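Local atomic coordinates of acetylene hydratase Ahy (Pelobacter acetylenicus, PDB entry 2E7Z), a protein that catalyses the hydration of acetylene to acetaldehyde, using a tungsten-bis(molybdopterin guanine dinucleotide) cofactor and one [4Fe-4S] cluster. Residues Val5-Asp10 and Arg462-Pro467; Asp10-Val15 and Thr108-Gln113; Val15-Lys20 and Gln479-Pro484; His34-Pro39 and Ile472-Thr477. All coordinates share one frame; numbering follows the deposited sequence. Where two conformers were deposited one is given.

In the fold
The N-terminal residues, with C6, C9 and C13 of the four cluster cysteines, are tied here to distant parts of the chain. Contacts 1 and 2 have centres about 4 Å apart and share D10, the active-site residue whose side chain lies about 4 Å from the tungsten; Q466 of contact 1 donates to Q113 of contact 2. Contact 3 takes over strand 14-19 from contact 2 at V15 and lies farther out, its centre about 12 Å from that of contact 1. Contact 4, about 12 Å from contact 2 between centres, joins it through the bond of V14 N to T37 OG1. Contacts 1, 3 and 4 all draw on residues 462 to 484.

Contact 1 of 4, residues Val5-Asp10 and Arg462-Pro467; sequences VCQSCD and RPVVQP. With SF4 (iron/sulfur cluster), chain D; MGD (2-amino-5,6-dimercapto-7-methyl-3,7,8a,9-tetrahydro-8-oxa-1,3,9,10-tetraaza-anthracen-4-one guanosine dinucleotide), chain F.
Q7 turns CG away from its carbonyl carbon (chi1 -65°) and bends at chi2, while R462 runs extended from CG to NE, and the two flat ends approach head-on. The guanidinium grips Q7 OE1 side-on with two nitrogens, NH1 at 2.8 Å and NE at 3.1 Å. OE1 lies in the guanidinium plane, but both donors reach it from one face of the amide, the two planes being 39° apart. Q7 NE2 is spent on its own segment, giving a bond of 2.8 Å to V5 O, and on a water 3.0 Å from NE2 that donates to R462 O. V464 CG2 lies 3.8 Å from Q7 NE2. Farther along, V5 CG1 comes within 3.6 Å of Q466 NE2, which is hydrogen-bonded to Q113 OE1. Beside Q7, C6 and C9 bind FE2 and FE4 through SG, the first two cysteines of the CxxCxxxC cluster motif of the DMSO reductase family. A leucine in place of Q7 would probably leave NE and NH1 of R462 without this acceptor and V5 O without its NE2 donor. R462 NH2 also forms a salt bridge with D457 and bonds to O6 of a molybdopterin guanine dinucleotide; the buried positive charge is thus shared by a carboxylate, an amide and the cofactor, and is likely to polarise the Q7 carbonyl; through R462 the cluster loop is joined to the cofactor's guanine.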
# COMPACT_ATOMS: atom_id res chain seq x y z
N VAL A 5 11.17 6.59 14.77
CA VAL A 5 10.35 6.61 13.57
C VAL A 5 8.90 6.22 13.96
O VAL A 5 8.66 5.10 14.44
CB VAL A 5 10.91 5.67 12.49
CG1 VAL A 5 9.93 5.59 11.33
CG2 VAL A 5 12.30 6.15 12.03
N CYS A 6 7.94 7.13 13.79
CA CYS A 6 6.59 6.78 14.12
C CYS A 6 6.09 5.77 13.09
O CYS A 6 6.21 6.01 11.89
CB CYS A 6 5.75 8.04 14.09
SG CYS A 6 4.00 7.71 14.36
N GLN A 7 5.55 4.65 13.58
CA GLN A 7 4.97 3.64 12.69
C GLN A 7 3.48 3.51 12.95
O GLN A 7 2.88 2.46 12.71
CB GLN A 7 5.71 2.32 12.86
CG GLN A 7 7.18 2.44 12.39
CD GLN A 7 8.17 1.65 13.24
OE1 GLN A 7 8.17 0.41 13.24
NE2 GLN A 7 9.08 2.37 13.91
N SER A 8 2.87 4.60 13.42
CA SER A 8 1.42 4.62 13.55
C SER A 8 0.74 4.82 12.20
O SER A 8 -0.44 4.54 12.05
CB SER A 8 0.96 5.68 14.57
OG SER A 8 1.10 5.20 15.90
N CYS A 9 1.50 5.26 11.19
CA CYS A 9 1.09 5.11 9.80
C CYS A 9 2.39 5.03 8.99
O CYS A 9 3.49 5.11 9.55
CB CYS A 9 0.12 6.21 9.31
SG CYS A 9 0.83 7.73 8.61
N ASP A 10 2.25 4.87 7.69
CA ASP A 10 3.40 4.46 6.89
C ASP A 10 4.30 5.58 6.32
O ASP A 10 5.32 5.29 5.71
CB ASP A 10 2.97 3.49 5.78
CG ASP A 10 1.94 4.06 4.83
OD1 ASP A 10 1.27 5.09 5.13
OD2 ASP A 10 1.76 3.42 3.76
N ARG A 462 10.92 -0.86 19.97
CA ARG A 462 11.88 -1.51 19.09
C ARG A 462 12.81 -0.54 18.37
O ARG A 462 12.39 0.55 17.98
CB ARG A 462 11.13 -2.36 18.05
CG ARG A 462 10.22 -1.56 17.08
CD ARG A 462 9.34 -2.51 16.29
NE ARG A 462 8.43 -1.81 15.38
CZ ARG A 462 7.16 -2.17 15.19
NH1 ARG A 462 6.40 -1.50 14.34
NH2 ARG A 462 6.65 -3.24 15.82
N PRO A 463 14.05 -0.98 18.13
CA PRO A 463 14.91 -0.21 17.24
C PRO A 463 14.55 -0.54 15.79
O PRO A 463 14.03 -1.64 15.53
CB PRO A 463 16.29 -0.78 17.54
CG PRO A 463 16.03 -2.22 17.86
CD PRO A 463 14.69 -2.23 18.59
N VAL A 464 14.82 0.37 14.87
CA VAL A 464 14.66 0.09 13.44
C VAL A 464 15.77 0.75 12.64
O VAL A 464 16.08 1.92 12.86
CB VAL A 464 13.29 0.64 12.89
CG1 VAL A 464 13.16 0.34 11.39
CG2 VAL A 464 12.12 0.04 13.63
N VAL A 465 16.35 -0.01 11.72
CA VAL A 465 17.15 0.56 10.65
C VAL A 465 16.28 0.56 9.40
O VAL A 465 15.72 -0.46 9.02
CB VAL A 465 18.43 -0.28 10.40
CG1 VAL A 465 19.11 0.09 9.06
CG2 VAL A 465 19.41 -0.10 11.56
N GLN A 466 16.21 1.73 8.75
CA GLN A 466 15.49 1.86 7.48
C GLN A 466 16.49 1.90 6.33
O GLN A 466 17.68 2.08 6.56
CB GLN A 466 14.68 3.16 7.49
CG GLN A 466 13.55 3.09 8.51
CD GLN A 466 12.53 4.19 8.34
OE1 GLN A 466 12.90 5.34 8.13
NE2 GLN A 466 11.24 3.85 8.46
N PRO A 467 16.01 1.79 5.07
CA PRO A 467 14.60 1.66 4.67
C PRO A 467 14.08 0.23 4.65
O PRO A 467 14.84 -0.70 4.33
CB PRO A 467 14.61 2.23 3.25
CG PRO A 467 15.99 1.84 2.70
CD PRO A 467 16.92 1.94 3.92
FE1 SF4 D . 1.07 10.80 12.16
FE2 SF4 D . 2.98 9.00 12.74
FE3 SF4 D . 3.43 10.90 10.87
FE4 SF4 D . 1.74 8.88 10.36
S1 SF4 D . 3.96 8.65 10.70
S2 SF4 D . 1.38 11.13 9.89
S3 SF4 D . 0.79 8.51 12.44
S4 SF4 D . 3.06 11.28 13.12
PB MGD F . -8.06 9.18 1.01
O1B MGD F . -8.05 10.03 2.26
O2B MGD F . -8.71 7.82 1.08
O3B MGD F . -6.56 8.94 0.48
O3A MGD F . -4.19 9.09 1.22
PA MGD F . -5.31 9.94 0.45
O1A MGD F . -4.92 10.00 -1.01
O2A MGD F . -5.51 11.24 1.20
O5' MGD F . -8.77 10.02 -0.16
C5' MGD F . -8.28 11.33 -0.38
C4' MGD F . -9.00 11.95 -1.56
O4' MGD F . -8.93 11.07 -2.70
C3' MGD F . -10.48 12.17 -1.26
O3' MGD F . -10.73 13.57 -1.16
C2' MGD F . -11.21 11.56 -2.43
O2' MGD F . -12.26 12.37 -2.96
C1' MGD F . -10.09 11.39 -3.44
N9 MGD F . -10.39 10.40 -4.50
C8 MGD F . -11.09 9.26 -4.39
N7 MGD F . -11.15 8.59 -5.57
C5 MGD F . -10.49 9.36 -6.48
C6 MGD F . -10.17 9.28 -7.92
O6 MGD F . -10.59 8.33 -8.61
N1 MGD F . -9.44 10.27 -8.45
C2 MGD F . -8.99 11.33 -7.74
N2 MGD F . -8.25 12.27 -8.36
N3 MGD F . -9.25 11.46 -6.41
C4 MGD F . -9.98 10.53 -5.76
C10 MGD F . -4.01 7.68 1.11
C11 MGD F . -2.94 7.39 2.16
O11 MGD F . -3.34 7.97 3.41
C12 MGD F . -2.63 5.92 2.32
S12 MGD F . -2.67 4.88 0.98
C13 MGD F . -2.33 5.40 3.52
S13 MGD F . -1.81 3.79 3.72
C14 MGD F . -2.46 6.21 4.77
N15 MGD F . -3.71 5.91 5.44
C16 MGD F . -4.11 6.74 6.43
C17 MGD F . -5.12 6.38 7.45
O17 MGD F . -5.67 5.26 7.44
N18 MGD F . -5.43 7.30 8.38
C19 MGD F . -4.87 8.53 8.41
N19 MGD F . -5.23 9.39 9.38
N20 MGD F . -3.95 8.94 7.50
C21 MGD F . -3.55 8.10 6.51
N22 MGD F . -2.64 8.51 5.61
C23 MGD F . -2.38 7.71 4.43
O HOH W 1 10.82 2.04 16.34

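Contact 2 of 4, residues Asp10-Val15 and Thr108-Gln113; sequences DINCVV and TEINQQ. With MGD (2-amino-5,6-dimercapto-7-methyl-3,7,8a,9-tetrahydro-8-oxa-1,3,9,10-tetraaza-anthracen-4-one guanosine dinucleotide), chain E; SF4 (iron/sulfur cluster), chain D.
N12 and Q113 carry the polar part of the contact, their amides approaching head-on from the two segments with planes 34° apart. Q113 NE2 donates to N12 OD1 at 2.9 Å (N-H...O 164°); OD1 lies in the Q113 amide plane, whereas the donor is tilted 27° from the N12 carbonyl plane. The same NE2 also reaches back to I110 O at 3.0 Å, on a lone pair, and these two bonds fix the rotation of the Q113 amide. A water sits between the segments, 2.8 Å from N12 ND2 and 2.7 Å from I110 O. The apolar contact is that of I110 CG2, placed between the backbone N and the carbonyl carbon, which touches D10 CB at 3.7 Å. Separately, I110 CD1 approaches the amide oxygen N12 OD1. The turn 108-113, with a 3-10 segment at 109-111, follows strand 103-107 of the seven-stranded mixed sheet; residues 10-15 hold the third cysteine of the CxxCxxxC motif and the start of strand 14-19. Both segments also hold cofactors. C13 SG binds FE3 at 2.3 Å. On the other segment T108 OG1 donates to O2A at 2.6 Å and N111 ND2 to O1A at 2.9 Å, so one phosphate of a molybdopterin guanine dinucleotide is held by two side chains. D10, the active-site residue, has OD1 hydrogen-bonded to W176 NE1.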
# COMPACT_ATOMS: atom_id res chain seq x y z
N ASP A 10 2.25 4.87 7.69
CA ASP A 10 3.40 4.46 6.89
C ASP A 10 4.30 5.58 6.32
O ASP A 10 5.32 5.29 5.71
CB ASP A 10 2.97 3.49 5.78
CG ASP A 10 1.94 4.06 4.83
OD1 ASP A 10 1.27 5.09 5.13
OD2 ASP A 10 1.76 3.42 3.76
N ILE A 11 3.95 6.85 6.54
CA ILE A 11 4.83 7.91 6.07
C ILE A 11 6.06 8.02 6.98
O ILE A 11 7.10 8.50 6.53
CB ILE A 11 4.11 9.27 5.89
CG1 ILE A 11 4.90 10.19 4.95
CG2 ILE A 11 3.87 9.93 7.23
CD1 ILE A 11 5.21 9.61 3.57
N ASN A 12 5.94 7.57 8.23
CA ASN A 12 7.09 7.39 9.12
C ASN A 12 7.83 8.69 9.49
O ASN A 12 9.08 8.76 9.46
CB ASN A 12 8.09 6.38 8.51
CG ASN A 12 7.60 4.92 8.53
OD1 ASN A 12 8.28 4.08 7.97
ND2 ASN A 12 6.48 4.61 9.20
N CYS A 13 7.06 9.71 9.87
CA CYS A 13 7.63 10.90 10.50
C CYS A 13 8.55 10.47 11.63
O CYS A 13 8.22 9.56 12.39
CB CYS A 13 6.54 11.73 11.16
SG CYS A 13 5.16 12.18 10.07
N VAL A 14 9.69 11.16 11.77
CA VAL A 14 10.53 10.95 12.93
C VAL A 14 10.10 11.91 14.04
O VAL A 14 10.04 13.13 13.83
CB VAL A 14 12.02 11.11 12.59
CG1 VAL A 14 12.91 10.84 13.84
CG2 VAL A 14 12.39 10.15 11.45
N VAL A 15 9.76 11.33 15.19
CA VAL A 15 9.24 12.08 16.33
C VAL A 15 10.21 11.94 17.50
O VAL A 15 11.21 11.23 17.42
CB VAL A 15 7.80 11.58 16.73
CG1 VAL A 15 6.80 11.75 15.57
CG2 VAL A 15 7.81 10.12 17.17
N THR A 108 2.29 -7.13 6.11
CA THR A 108 2.56 -5.72 5.88
C THR A 108 3.84 -5.35 6.61
O THR A 108 3.81 -5.05 7.84
CB THR A 108 1.40 -4.84 6.36
OG1 THR A 108 0.22 -5.22 5.64
CG2 THR A 108 1.71 -3.37 6.10
N GLU A 109 4.97 -5.36 5.91
CA GLU A 109 6.23 -5.17 6.59
C GLU A 109 6.41 -3.73 7.07
O GLU A 109 7.13 -3.52 8.06
CB GLU A 109 7.41 -5.65 5.74
CG GLU A 109 8.78 -5.46 6.38
CD GLU A 109 8.93 -6.09 7.77
OE1 GLU A 109 8.03 -6.83 8.23
OE2 GLU A 109 9.98 -5.81 8.39
N ILE A 110 5.79 -2.74 6.41
CA ILE A 110 6.01 -1.37 6.91
C ILE A 110 5.46 -1.16 8.31
O ILE A 110 5.91 -0.25 9.00
CB ILE A 110 5.47 -0.31 5.91
CG1 ILE A 110 6.26 1.01 6.00
CG2 ILE A 110 3.97 -0.09 6.06
CD1 ILE A 110 7.74 0.92 5.53
N ASN A 111 4.52 -2.01 8.71
CA ASN A 111 3.98 -1.89 10.05
C ASN A 111 4.87 -2.46 11.14
O ASN A 111 4.59 -2.28 12.32
CB ASN A 111 2.59 -2.54 10.17
CG ASN A 111 1.51 -1.83 9.37
OD1 ASN A 111 1.67 -0.68 8.97
ND2 ASN A 111 0.43 -2.54 9.10
N GLN A 112 5.90 -3.20 10.73
CA GLN A 112 6.72 -4.00 11.65
C GLN A 112 8.19 -3.62 11.60
O GLN A 112 8.85 -3.50 12.62
CB GLN A 112 6.58 -5.47 11.29
CG GLN A 112 5.14 -5.98 11.45
CD GLN A 112 5.01 -7.35 10.88
OE1 GLN A 112 5.15 -8.34 11.59
NE2 GLN A 112 4.78 -7.43 9.57
N GLN A 113 8.71 -3.53 10.38
CA GLN A 113 10.08 -3.02 10.13
C GLN A 113 11.07 -3.77 11.02
O GLN A 113 11.92 -3.14 11.70
CB GLN A 113 10.14 -1.51 10.30
CG GLN A 113 9.20 -0.89 9.30
CD GLN A 113 9.49 0.57 8.99
OE1 GLN A 113 10.65 0.98 8.79
NE2 GLN A 113 8.44 1.35 8.91
PB MGD E . -4.74 -3.34 8.13
O1B MGD E . -5.49 -4.19 7.13
O2B MGD E . -5.48 -2.41 9.02
O3B MGD E . -3.63 -2.44 7.41
O3A MGD E . -2.93 -2.60 5.00
PA MGD E . -2.36 -2.82 6.50
O1A MGD E . -1.31 -1.82 6.85
O2A MGD E . -2.06 -4.29 6.59
O5' MGD E . -3.89 -4.38 9.03
C5' MGD E . -2.79 -3.90 9.77
C4' MGD E . -2.70 -4.77 11.01
O4' MGD E . -1.43 -4.52 11.62
C3' MGD E . -3.71 -4.40 12.10
O3' MGD E . -4.48 -5.56 12.44
C2' MGD E . -2.89 -3.88 13.30
O2' MGD E . -3.40 -4.19 14.61
C1' MGD E . -1.57 -4.58 13.06
N9 MGD E . -0.37 -3.90 13.58
C8 MGD E . -0.11 -2.57 13.58
N7 MGD E . 1.13 -2.33 14.03
C5 MGD E . 1.70 -3.53 14.26
C6 MGD E . 2.98 -4.03 14.74
O6 MGD E . 3.91 -3.24 15.04
N1 MGD E . 3.12 -5.36 14.80
C2 MGD E . 2.16 -6.25 14.55
N2 MGD E . 2.44 -7.58 14.66
N3 MGD E . 0.96 -5.87 14.12
C4 MGD E . 0.71 -4.55 13.96
C10 MGD E . -2.87 -1.28 4.46
C11 MGD E . -3.11 -1.41 2.97
O11 MGD E . -4.46 -1.83 2.84
C12 MGD E . -2.88 -0.08 2.29
S12 MGD E . -1.40 0.72 2.56
C13 MGD E . -3.80 0.43 1.45
S13 MGD E . -3.63 1.98 0.77
C14 MGD E . -5.04 -0.30 1.06
N15 MGD E . -6.24 0.30 1.64
C16 MGD E . -7.38 -0.40 1.40
C17 MGD E . -8.71 0.20 1.24
O17 MGD E . -8.85 1.44 1.30
N18 MGD E . -9.75 -0.62 1.01
C19 MGD E . -9.63 -1.97 0.93
N19 MGD E . -10.71 -2.74 0.71
N20 MGD E . -8.45 -2.59 1.09
C21 MGD E . -7.34 -1.88 1.31
N22 MGD E . -6.17 -2.51 1.44
C23 MGD E . -4.92 -1.78 1.49
FE1 SF4 D . 1.07 10.80 12.16
FE2 SF4 D . 2.98 9.00 12.74
FE3 SF4 D . 3.43 10.90 10.87
FE4 SF4 D . 1.74 8.88 10.36
S1 SF4 D . 3.96 8.65 10.70
S2 SF4 D . 1.38 11.13 9.89
S3 SF4 D . 0.79 8.51 12.44
S4 SF4 D . 3.06 11.28 13.12
O HOH W 2 4.94 2.28 9.45

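Contact 3 of 4, residues Val15-Lys20 and Gln479-Pro484; sequences VEAEVK and QQVVEP
V481 meets A17 and V19, and V482 meets V19, through methyl groups; the flat group next to them, the Q480 amide, turns back on its own segment. Its NE2 donates to V482 O at 3.1 Å; that oxygen lies close to the amide plane, 11° out of it, while the donor stands above the V482 carbonyl plane. The bond spans V481, and both valines touch the strand. V481 bridges two side chains of the strand: CG1, opposite the backbone N (chi1 -175°), lies 3.7 Å from V19 CG2, and CG2 lies 3.8 Å from A17 CB. V19 and V481 lie alongside each other, pointing opposite ways. V19 CG2 also touches V482 CG1 at 3.7 Å, where the two side chains cross obliquely, so a single methyl serves both valines. A17 and V19, two residues apart, point to the same side of strand 14-19, the middle strand of the three-stranded antiparallel sheet 2-5, 14-19 and 25-29, and E18 between them points away. The loop 479-484 lies across that face of the sheet: V481 also reaches V4 and I25, V482 reaches I25, and Q479 pairs through its backbone with H3 of strand 2-5. A17 is buried under this cover, whereas V19 at the strand's end is exposed. The A17 side chain lies about 11 Å from the iron-sulfur cluster.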
# COMPACT_ATOMS: atom_id res chain seq x y z
N VAL A 15 9.76 11.33 15.19
CA VAL A 15 9.24 12.08 16.33
C VAL A 15 10.21 11.94 17.50
O VAL A 15 11.21 11.23 17.42
CB VAL A 15 7.80 11.58 16.73
CG1 VAL A 15 6.80 11.75 15.57
CG2 VAL A 15 7.81 10.12 17.17
N GLU A 16 9.91 12.64 18.59
CA GLU A 16 10.67 12.47 19.80
C GLU A 16 9.78 11.80 20.83
O GLU A 16 8.57 12.01 20.84
CB GLU A 16 11.24 13.81 20.29
CG GLU A 16 12.53 14.19 19.54
CD GLU A 16 13.18 15.46 20.06
OE1 GLU A 16 12.46 16.30 20.62
OE2 GLU A 16 14.43 15.62 19.88
N ALA A 17 10.37 10.94 21.66
CA ALA A 17 9.62 10.27 22.72
C ALA A 17 10.40 10.30 24.00
O ALA A 17 11.64 10.27 23.99
CB ALA A 17 9.33 8.82 22.34
N GLU A 18 9.67 10.35 25.10
CA GLU A 18 10.27 10.31 26.41
C GLU A 18 9.35 9.61 27.39
O GLU A 18 8.14 9.85 27.41
CB GLU A 18 10.53 11.73 26.90
CG GLU A 18 11.39 11.78 28.14
CD GLU A 18 11.65 13.19 28.62
OE1 GLU A 18 10.90 14.12 28.22
OE2 GLU A 18 12.60 13.36 29.42
N VAL A 19 9.93 8.73 28.21
CA VAL A 19 9.19 8.07 29.28
C VAL A 19 9.08 9.02 30.46
O VAL A 19 10.09 9.51 30.96
CB VAL A 19 9.89 6.78 29.73
CG1 VAL A 19 9.04 6.03 30.72
CG2 VAL A 19 10.18 5.90 28.53
N LYS A 20 7.85 9.30 30.88
CA LYS A 20 7.60 10.18 32.02
C LYS A 20 7.75 9.41 33.33
O LYS A 20 7.86 8.19 33.33
CB LYS A 20 6.22 10.82 31.91
CG LYS A 20 6.14 11.87 30.82
CD LYS A 20 4.70 12.19 30.46
CE LYS A 20 4.59 13.50 29.72
NZ LYS A 20 3.24 13.72 29.14
N GLN A 479 15.14 4.82 17.49
CA GLN A 479 15.59 4.27 18.77
C GLN A 479 14.48 3.55 19.48
O GLN A 479 13.30 3.95 19.37
CB GLN A 479 16.13 5.40 19.63
CG GLN A 479 17.32 6.13 19.02
CD GLN A 479 17.91 7.11 19.99
OE1 GLN A 479 17.29 8.13 20.31
NE2 GLN A 479 19.06 6.78 20.53
N GLN A 480 14.86 2.52 20.23
CA GLN A 480 13.94 1.82 21.11
C GLN A 480 13.64 2.66 22.36
O GLN A 480 14.57 3.05 23.07
CB GLN A 480 14.56 0.51 21.54
CG GLN A 480 13.63 -0.37 22.33
CD GLN A 480 14.20 -1.74 22.60
OE1 GLN A 480 15.32 -2.07 22.17
NE2 GLN A 480 13.43 -2.56 23.28
N VAL A 481 12.36 2.89 22.67
CA VAL A 481 12.03 3.68 23.85
C VAL A 481 11.95 2.82 25.11
O VAL A 481 12.53 3.16 26.16
CB VAL A 481 10.75 4.52 23.63
CG1 VAL A 481 10.51 5.42 24.84
CG2 VAL A 481 10.88 5.37 22.38
N VAL A 482 11.21 1.72 25.03
CA VAL A 482 11.03 0.79 26.16
C VAL A 482 11.14 -0.65 25.70
O VAL A 482 11.11 -0.95 24.50
CB VAL A 482 9.67 1.00 26.92
CG1 VAL A 482 9.55 2.40 27.55
CG2 VAL A 482 8.48 0.72 26.00
N GLU A 483 11.30 -1.57 26.64
CA GLU A 483 11.23 -2.99 26.35
C GLU A 483 9.77 -3.33 26.02
O GLU A 483 8.85 -2.69 26.53
CB GLU A 483 11.68 -3.80 27.58
CG GLU A 483 13.19 -3.72 27.87
CD GLU A 483 14.07 -4.39 26.81
OE1 GLU A 483 13.61 -5.31 26.10
OE2 GLU A 483 15.26 -3.99 26.70
N PRO A 484 9.55 -4.34 25.16
CA PRO A 484 8.17 -4.70 24.87
C PRO A 484 7.39 -5.15 26.10
O PRO A 484 7.93 -5.83 26.98
CB PRO A 484 8.28 -5.85 23.87
CG PRO A 484 9.73 -6.17 23.72
CD PRO A 484 10.54 -5.14 24.41

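Contact 4 of 4, residues His34-Pro39 and Ile472-Thr477; sequences HPTTPP and IPFGNT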
# COMPACT_ATOMS: atom_id res chain seq x y z
N HIS A 34 15.45 18.01 11.80
CA HIS A 34 15.62 16.67 11.25
C HIS A 34 15.88 16.73 9.73
O HIS A 34 15.28 17.58 9.04
CB HIS A 34 14.41 15.79 11.56
CG HIS A 34 14.63 14.34 11.27
ND1 HIS A 34 14.36 13.78 10.04
CD2 HIS A 34 15.12 13.33 12.03
CE1 HIS A 34 14.66 12.50 10.06
NE2 HIS A 34 15.13 12.20 11.25
N PRO A 35 16.77 15.86 9.21
CA PRO A 35 17.10 15.90 7.78
C PRO A 35 15.94 15.65 6.83
O PRO A 35 15.99 16.11 5.69
CB PRO A 35 18.15 14.79 7.63
CG PRO A 35 18.75 14.66 8.98
CD PRO A 35 17.60 14.88 9.93
N THR A 36 14.92 14.91 7.27
CA THR A 36 13.81 14.55 6.37
C THR A 36 12.45 14.97 6.87
O THR A 36 11.58 15.32 6.07
CB THR A 36 13.75 13.04 6.02
OG1 THR A 36 13.24 12.31 7.14
CG2 THR A 36 15.13 12.49 5.59
N THR A 37 12.24 14.93 8.19
CA THR A 37 10.94 15.26 8.78
C THR A 37 10.92 16.74 9.17
O THR A 37 11.65 17.15 10.06
CB THR A 37 10.66 14.38 10.01
OG1 THR A 37 10.68 13.00 9.62
CG2 THR A 37 9.31 14.71 10.62
N PRO A 38 10.07 17.54 8.50
CA PRO A 38 10.00 18.98 8.83
C PRO A 38 9.44 19.23 10.23
O PRO A 38 8.81 18.35 10.81
CB PRO A 38 9.04 19.55 7.77
CG PRO A 38 8.69 18.45 6.87
CD PRO A 38 9.12 17.15 7.45
N PRO A 39 9.65 20.46 10.78
CA PRO A 39 9.14 20.74 12.12
C PRO A 39 7.62 20.62 12.22
O PRO A 39 6.93 20.71 11.20
CB PRO A 39 9.53 22.21 12.33
CG PRO A 39 10.65 22.45 11.40
CD PRO A 39 10.38 21.60 10.20
N ILE A 472 13.69 2.98 -1.34
CA ILE A 472 13.76 4.31 -0.75
C ILE A 472 15.24 4.68 -0.58
O ILE A 472 15.99 3.91 0.00
CB ILE A 472 13.05 4.36 0.61
CG1 ILE A 472 11.58 3.96 0.48
CG2 ILE A 472 13.15 5.78 1.22
CD1 ILE A 472 10.84 3.88 1.83
N PRO A 473 15.67 5.83 -1.14
CA PRO A 473 17.09 6.16 -1.16
C PRO A 473 17.64 6.82 0.12
O PRO A 473 18.60 7.59 0.04
CB PRO A 473 17.19 7.12 -2.35
CG PRO A 473 15.88 7.81 -2.36
CD PRO A 473 14.86 6.81 -1.90
N PHE A 474 17.04 6.53 1.27
CA PHE A 474 17.59 6.97 2.55
C PHE A 474 16.99 6.09 3.61
O PHE A 474 15.98 5.42 3.39
CB PHE A 474 17.23 8.43 2.84
CG PHE A 474 15.75 8.66 3.01
CD1 PHE A 474 14.95 8.92 1.91
CD2 PHE A 474 15.17 8.62 4.27
CE1 PHE A 474 13.59 9.12 2.07
CE2 PHE A 474 13.80 8.81 4.43
CZ PHE A 474 13.01 9.06 3.32
N GLY A 475 17.61 6.13 4.79
CA GLY A 475 17.01 5.49 5.96
C GLY A 475 17.08 6.41 7.15
O GLY A 475 18.11 7.04 7.37
N ASN A 476 15.98 6.51 7.89
CA ASN A 476 15.98 7.13 9.22
C ASN A 476 16.13 6.08 10.31
O ASN A 476 15.47 5.06 10.29
CB ASN A 476 14.68 7.91 9.46
CG ASN A 476 14.56 9.14 8.57
OD1 ASN A 476 13.50 9.43 8.02
ND2 ASN A 476 15.66 9.84 8.40
N THR A 477 17.01 6.35 11.27
CA THR A 477 17.10 5.48 12.44
C THR A 477 15.96 5.72 13.43
O THR A 477 15.47 6.84 13.57
CB THR A 477 18.46 5.68 13.14
OG1 THR A 477 18.59 7.08 13.47
CG2 THR A 477 19.60 5.27 12.22
O HOH W 3 15.85 9.56 12.30
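H34 brings the edge of its imidazole to N476, CE1 lying 3.3 Å from ND2 with ring and amide planes 70° apart. With CG opposite the backbone N (chi1 -169°), the ring places ND1 where it accepts from two successive backbone amides, T36 N and T37 N, each at 3.0 Å. NE2, the other ring nitrogen, is 2.9 Å from a water that donates to T477 O at 3.0 Å. P35 lays CD against one ring face. T36 follows with OG1 3.0 Å from N476 OD1 and with CG2 4.1 Å from F474 CE2. T37 turns its hydroxyl to V14 N, tying the loop to strand 14-19. Without the imidazole, as with an alanine at H34, the T36 and T37 amides would be likely to lose their common acceptor and T477 its water link. Strand 474-476, paired antiparallel with 536-538, thus meets the loop before helix 44-47 mainly through polar groups: a histidine accepting with ND1 organises the turn, CE1 and the T36 hydroxyl meet N476 of the strand, and a water joins NE2 to T477 O.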